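Metal transporter CNNM3 (Homo sapiens, PDB 6DFD) probably takes part in magnesium efflux across the membrane, with its cyclic nucleotide-binding homology domain mediating dimerization. Local coordinates at residues Q54-S58 with E71-L75; L115-V119 with S187-L191. The protein carries 6 engineered substitutions. All coordinates share one frame; numbering follows the deposited sequence.

Contact 1: residues Q54-S58 with E71-L75; sequences QRFLS and EKVLL
Gln54 lays its side chain over the first turn of helix 71-78, with CG 3.8 Å from the backbone N of Leu75 and the amide lying against Glu71. This is a helix-helix packing in the cyclic nucleotide-binding homology domain, between helix 47-60 and the next helix along the chain. The axes of the two short segments come within 9.8 Å and their directions differ by 125°, closer to antiparallel than to parallel. Matching that sense, Gln54 sits beside Leu75 and Ser58 beside Glu71.

The polar part centres on Glu71 OE2, which accepts two bonds. Gln54 NE2 donates to Glu71 OE2 at 2.7 Å, nearly in the plane of its own amide, and is received by the anti lone pair of that oxygen. Arg55 NH1 forms a salt bridge with Glu71 OE2 at 3.0 Å, arriving from above the carboxylate plane; the bond is bent, with an N-H...O angle of 136°. The CB of Arg55 points away from the partner helix, and its chain folds back at chi2 to bring the guanidinium round. Two donors on one oxygen would probably favour the ionised carboxylate. Gln54 NE2 also donates to Ser58 OG at 2.9 Å, one helical turn on in its own helix. With both bonds lying close to the amide plane, the rotation of the amide is well fixed.

Beneath this polar layer the contact turns apolar. Leu74, with CG anti to its backbone nitrogen (chi1 180°), sends CD2 between the two helices, where it meets Leu57 CB at 4.0 Å. Phe64, in the loop joining the helices, touches both leucines, and Leu57 also reaches Phe111 and Leu113 of strand 110-114. The same methyl, Leu74 CD2, lies 3.5 Å from Ser58 OG.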
loop_
_atom_site.group_PDB
_atom_site.type_symbol
_atom_site.label_atom_id
_atom_site.label_comp_id
_atom_site.label_asym_id
_atom_site.label_seq_id
_atom_site.Cartn_x
_atom_site.Cartn_y
_atom_site.Cartn_z
ATOM N N GLN A 54 -14.191 4.854 14.708
ATOM C CA GLN A 54 -14.953 3.675 15.117
ATOM C C GLN A 54 -15.913 3.241 14.022
ATOM O O GLN A 54 -15.932 2.066 13.642
ATOM C CB GLN A 54 -15.705 3.955 16.416
ATOM C CG GLN A 54 -16.585 2.799 16.868
ATOM C CD GLN A 54 -17.987 2.961 16.385
ATOM O OE1 GLN A 54 -18.668 3.913 16.757
ATOM N NE2 GLN A 54 -18.432 2.051 15.528
ATOM N N ARG A 55 -16.712 4.175 13.481
ATOM C CA ARG A 55 -17.642 3.797 12.416
ATOM C C ARG A 55 -16.896 3.186 11.239
ATOM O O ARG A 55 -17.343 2.200 10.638
ATOM C CB ARG A 55 -18.436 5.008 11.920
ATOM C CG ARG A 55 -19.185 5.802 12.962
ATOM C CD ARG A 55 -20.149 4.957 13.720
ATOM N NE ARG A 55 -21.139 5.781 14.409
ATOM C CZ ARG A 55 -21.848 5.368 15.451
ATOM N NH1 ARG A 55 -21.667 4.145 15.934
ATOM N NH2 ARG A 55 -22.737 6.178 16.012
ATOM N N PHE A 56 -15.771 3.794 10.869
ATOM C CA PHE A 56 -14.991 3.291 9.749
ATOM C C PHE A 56 -14.550 1.860 9.993
ATOM O O PHE A 56 -14.744 0.989 9.143
ATOM C CB PHE A 56 -13.772 4.188 9.535
ATOM C CG PHE A 56 -12.848 3.712 8.450
ATOM C CD1 PHE A 56 -13.140 3.943 7.123
ATOM C CD2 PHE A 56 -11.680 3.047 8.760
ATOM C CE1 PHE A 56 -12.277 3.520 6.120
ATOM C CE2 PHE A 56 -10.816 2.617 7.758
ATOM C CZ PHE A 56 -11.114 2.861 6.443
ATOM N N LEU A 57 -13.928 1.605 11.144
ATOM C CA LEU A 57 -13.428 0.264 11.417
ATOM C C LEU A 57 -14.569 -0.739 11.463
ATOM O O LEU A 57 -14.469 -1.827 10.893
ATOM C CB LEU A 57 -12.653 0.244 12.727
ATOM C CG LEU A 57 -11.319 0.990 12.736
ATOM C CD1 LEU A 57 -10.748 0.928 14.134
ATOM C CD2 LEU A 57 -10.353 0.380 11.729
ATOM N N SER A 58 -15.668 -0.385 12.139
ATOM C CA SER A 58 -16.797 -1.305 12.240
ATOM C C SER A 58 -17.349 -1.663 10.871
ATOM O O SER A 58 -17.850 -2.781 10.673
ATOM C CB SER A 58 -17.908 -0.692 13.098
ATOM O OG SER A 58 -17.456 -0.444 14.418
ATOM N N GLU A 71 -19.967 -1.771 18.730
ATOM C CA GLU A 71 -19.498 -0.441 18.372
ATOM C C GLU A 71 -19.179 0.369 19.616
ATOM O O GLU A 71 -18.234 1.160 19.628
ATOM C CB GLU A 71 -20.553 0.259 17.516
ATOM C CG GLU A 71 -20.744 -0.392 16.173
ATOM C CD GLU A 71 -21.525 0.480 15.218
ATOM O OE1 GLU A 71 -22.685 0.149 14.922
ATOM O OE2 GLU A 71 -20.987 1.518 14.762
ATOM N N LYS A 72 -19.945 0.163 20.686
ATOM C CA LYS A 72 -19.697 0.889 21.927
ATOM C C LYS A 72 -18.364 0.485 22.542
ATOM O O LYS A 72 -17.599 1.339 23.012
ATOM C CB LYS A 72 -20.848 0.628 22.901
ATOM C CG LYS A 72 -20.720 1.291 24.262
ATOM C CD LYS A 72 -21.613 0.589 25.279
ATOM C CE LYS A 72 -22.066 1.526 26.385
ATOM N NZ LYS A 72 -20.931 2.252 27.018
ATOM N N VAL A 73 -18.079 -0.818 22.567
ATOM C CA VAL A 73 -16.821 -1.299 23.132
ATOM C C VAL A 73 -15.652 -0.810 22.289
ATOM O O VAL A 73 -14.614 -0.388 22.814
ATOM C CB VAL A 73 -16.843 -2.835 23.228
ATOM C CG1 VAL A 73 -15.459 -3.384 23.571
ATOM C CG2 VAL A 73 -17.852 -3.271 24.269
ATOM N N LEU A 74 -15.810 -0.835 20.967
ATOM C CA LEU A 74 -14.740 -0.352 20.103
ATOM C C LEU A 74 -14.471 1.122 20.345
ATOM O O LEU A 74 -13.308 1.547 20.431
ATOM C CB LEU A 74 -15.096 -0.592 18.638
ATOM C CG LEU A 74 -14.027 -0.108 17.640
ATOM C CD1 LEU A 74 -12.660 -0.728 17.939
ATOM C CD2 LEU A 74 -14.467 -0.453 16.226
ATOM N N LEU A 75 -15.528 1.933 20.443
ATOM C CA LEU A 75 -15.297 3.355 20.674
ATOM C C LEU A 75 -14.572 3.561 21.994
ATOM O O LEU A 75 -13.600 4.325 22.072
ATOM C CB LEU A 75 -16.619 4.124 20.649
ATOM C CG LEU A 75 -16.487 5.643 20.827
ATOM C CD1 LEU A 75 -15.667 6.264 19.710
ATOM C CD2 LEU A 75 -17.859 6.285 20.896
#

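Contact 2: residues L115-V119 with S187-L191; sequences LQGRV and SDLQL
Gln190 O is gripped by two successive backbone amides, Leu115 N at 2.7 Å and Gln116 N at 3.1 Å. Two residues facing one in this way make a classic beta bulge, here in the beta-barrel of the domain, where the chain turns a corner at Leu115. The two bonds differ in shape: Gln116 N lies in the carbonyl plane on a lone pair, whereas the shorter bond from Leu115 N is more bent, with an N-H...O angle of 134°. In return Gln190 N donates to Gln116 O at 2.9 Å, completing an antiparallel hydrogen-bonded pair. The side chains of Gln116 and Gln190 lie on the same face of the sheet and meet through their CB atoms.

Past Gly117, whose positive phi of 123° suits a residue without CB, a serine hydroxyl takes over from backbone pairing. Ser187 OG accepts from Arg118 N at 3.0 Å and donates to Asp188 O; its chi1 of 70° sets OG between its own backbone N and carbonyl carbon. The guanidinium of Arg118 instead leads off to a salt bridge with Glu131.

On the other face of the sheet from the glutamines, Leu189 packs inward with Leu101 and Val87. Its two methyls divide the work: CD2 lies against the Arg118 backbone, while CD1 meets Val119 CG1 at 3.7 Å.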
loop_
_atom_site.group_PDB
_atom_site.type_symbol
_atom_site.label_atom_id
_atom_site.label_comp_id
_atom_site.label_asym_id
_atom_site.label_seq_id
_atom_site.Cartn_x
_atom_site.Cartn_y
_atom_site.Cartn_z
ATOM N N LEU A 115 -4.272 7.933 11.560
ATOM C CA LEU A 115 -5.244 9.021 11.621
ATOM C C LEU A 115 -4.777 10.200 10.789
ATOM O O LEU A 115 -5.585 10.868 10.128
ATOM C CB LEU A 115 -5.453 9.466 13.065
ATOM C CG LEU A 115 -6.668 9.035 13.890
ATOM C CD1 LEU A 115 -7.407 7.850 13.329
ATOM C CD2 LEU A 115 -6.228 8.799 15.309
ATOM N N GLN A 116 -3.474 10.467 10.819
ATOM C CA GLN A 116 -2.921 11.587 10.078
ATOM C C GLN A 116 -1.473 11.263 9.750
ATOM O O GLN A 116 -0.749 10.740 10.597
ATOM C CB GLN A 116 -3.008 12.883 10.898
ATOM C CG GLN A 116 -2.535 14.122 10.161
ATOM C CD GLN A 116 -2.575 15.366 11.031
ATOM O OE1 GLN A 116 -3.362 15.458 11.973
ATOM N NE2 GLN A 116 -1.720 16.332 10.716
ATOM N N GLY A 117 -1.061 11.541 8.523
ATOM C CA GLY A 117 0.330 11.407 8.140
ATOM C C GLY A 117 0.504 10.477 6.957
ATOM O O GLY A 117 -0.457 9.977 6.373
ATOM N N ARG A 118 1.777 10.241 6.623
ATOM C CA ARG A 118 2.152 9.556 5.394
ATOM C C ARG A 118 3.194 8.492 5.684
ATOM O O ARG A 118 4.135 8.723 6.452
ATOM C CB ARG A 118 2.713 10.546 4.364
ATOM C CG ARG A 118 1.898 11.803 4.204
ATOM C CD ARG A 118 0.580 11.510 3.499
ATOM N NE ARG A 118 0.800 11.158 2.102
ATOM C CZ ARG A 118 -0.167 10.993 1.206
ATOM N NH1 ARG A 118 -1.440 11.136 1.559
ATOM N NH2 ARG A 118 0.144 10.685 -0.046
ATOM N N VAL A 119 3.038 7.335 5.045
ATOM C CA VAL A 119 3.970 6.228 5.207
ATOM C C VAL A 119 4.325 5.665 3.838
ATOM O O VAL A 119 3.566 5.781 2.872
ATOM C CB VAL A 119 3.399 5.103 6.105
ATOM C CG1 VAL A 119 3.203 5.600 7.524
ATOM C CG2 VAL A 119 2.105 4.562 5.530
ATOM N N SER A 187 6.411 11.327 7.609
ATOM C CA SER A 187 5.968 12.567 8.229
ATOM C C SER A 187 5.630 12.236 9.672
ATOM O O SER A 187 5.577 11.065 10.050
ATOM C CB SER A 187 4.745 13.151 7.520
ATOM O OG SER A 187 3.590 12.342 7.768
ATOM N N ASP A 188 5.378 13.268 10.478
ATOM C CA ASP A 188 4.761 13.010 11.773
ATOM C C ASP A 188 3.503 12.188 11.553
ATOM O O ASP A 188 2.749 12.438 10.610
ATOM C CB ASP A 188 4.383 14.300 12.491
ATOM C CG ASP A 188 5.581 15.106 12.946
ATOM O OD1 ASP A 188 6.704 14.562 13.044
ATOM O OD2 ASP A 188 5.363 16.297 13.226
ATOM N N LEU A 189 3.279 11.201 12.415
ATOM C CA LEU A 189 2.087 10.368 12.324
ATOM C C LEU A 189 1.257 10.501 13.589
ATOM O O LEU A 189 1.801 10.540 14.695
ATOM C CB LEU A 189 2.418 8.878 12.135
ATOM C CG LEU A 189 3.333 8.469 10.982
ATOM C CD1 LEU A 189 3.487 6.957 10.973
ATOM C CD2 LEU A 189 2.791 8.968 9.652
ATOM N N GLN A 190 -0.065 10.533 13.415
ATOM C CA GLN A 190 -1.001 10.299 14.505
ATOM C C GLN A 190 -1.724 8.996 14.206
ATOM O O GLN A 190 -2.302 8.843 13.121
ATOM C CB GLN A 190 -1.996 11.452 14.664
ATOM C CG GLN A 190 -2.797 11.394 15.961
ATOM C CD GLN A 190 -1.931 11.583 17.201
ATOM O OE1 GLN A 190 -1.002 12.391 17.210
ATOM N NE2 GLN A 190 -2.232 10.827 18.251
ATOM N N LEU A 191 -1.697 8.079 15.180
ATOM C CA LEU A 191 -1.991 6.668 14.977
ATOM C C LEU A 191 -2.985 6.147 16.001
ATOM O O LEU A 191 -2.983 6.560 17.166
ATOM C CB LEU A 191 -0.719 5.803 15.116
ATOM C CG LEU A 191 0.469 6.085 14.203
ATOM C CD1 LEU A 191 1.570 5.111 14.521
ATOM C CD2 LEU A 191 0.071 5.989 12.745
#

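How the contacts relate
Both contacts mix buried with exposed residues, but they join different elements. Contact 1 pairs two helices separated by a short loop, with its centre about 14 Å from the centre of the chain; contact 2, at about 10 Å, brings together barrel segments 68 residues apart in sequence. Side chains supply the polar bonds between the helices, whereas backbone groups carry most of those in 115-119 with 187-191, helped by one serine hydroxyl. The nearest atoms of contact 1 and contact 2 are about 8 Å apart, so the two do not touch. Strand 110-114 links them: helix 47-60 packs against it, and the chain continues from it directly into the bulge at Leu115.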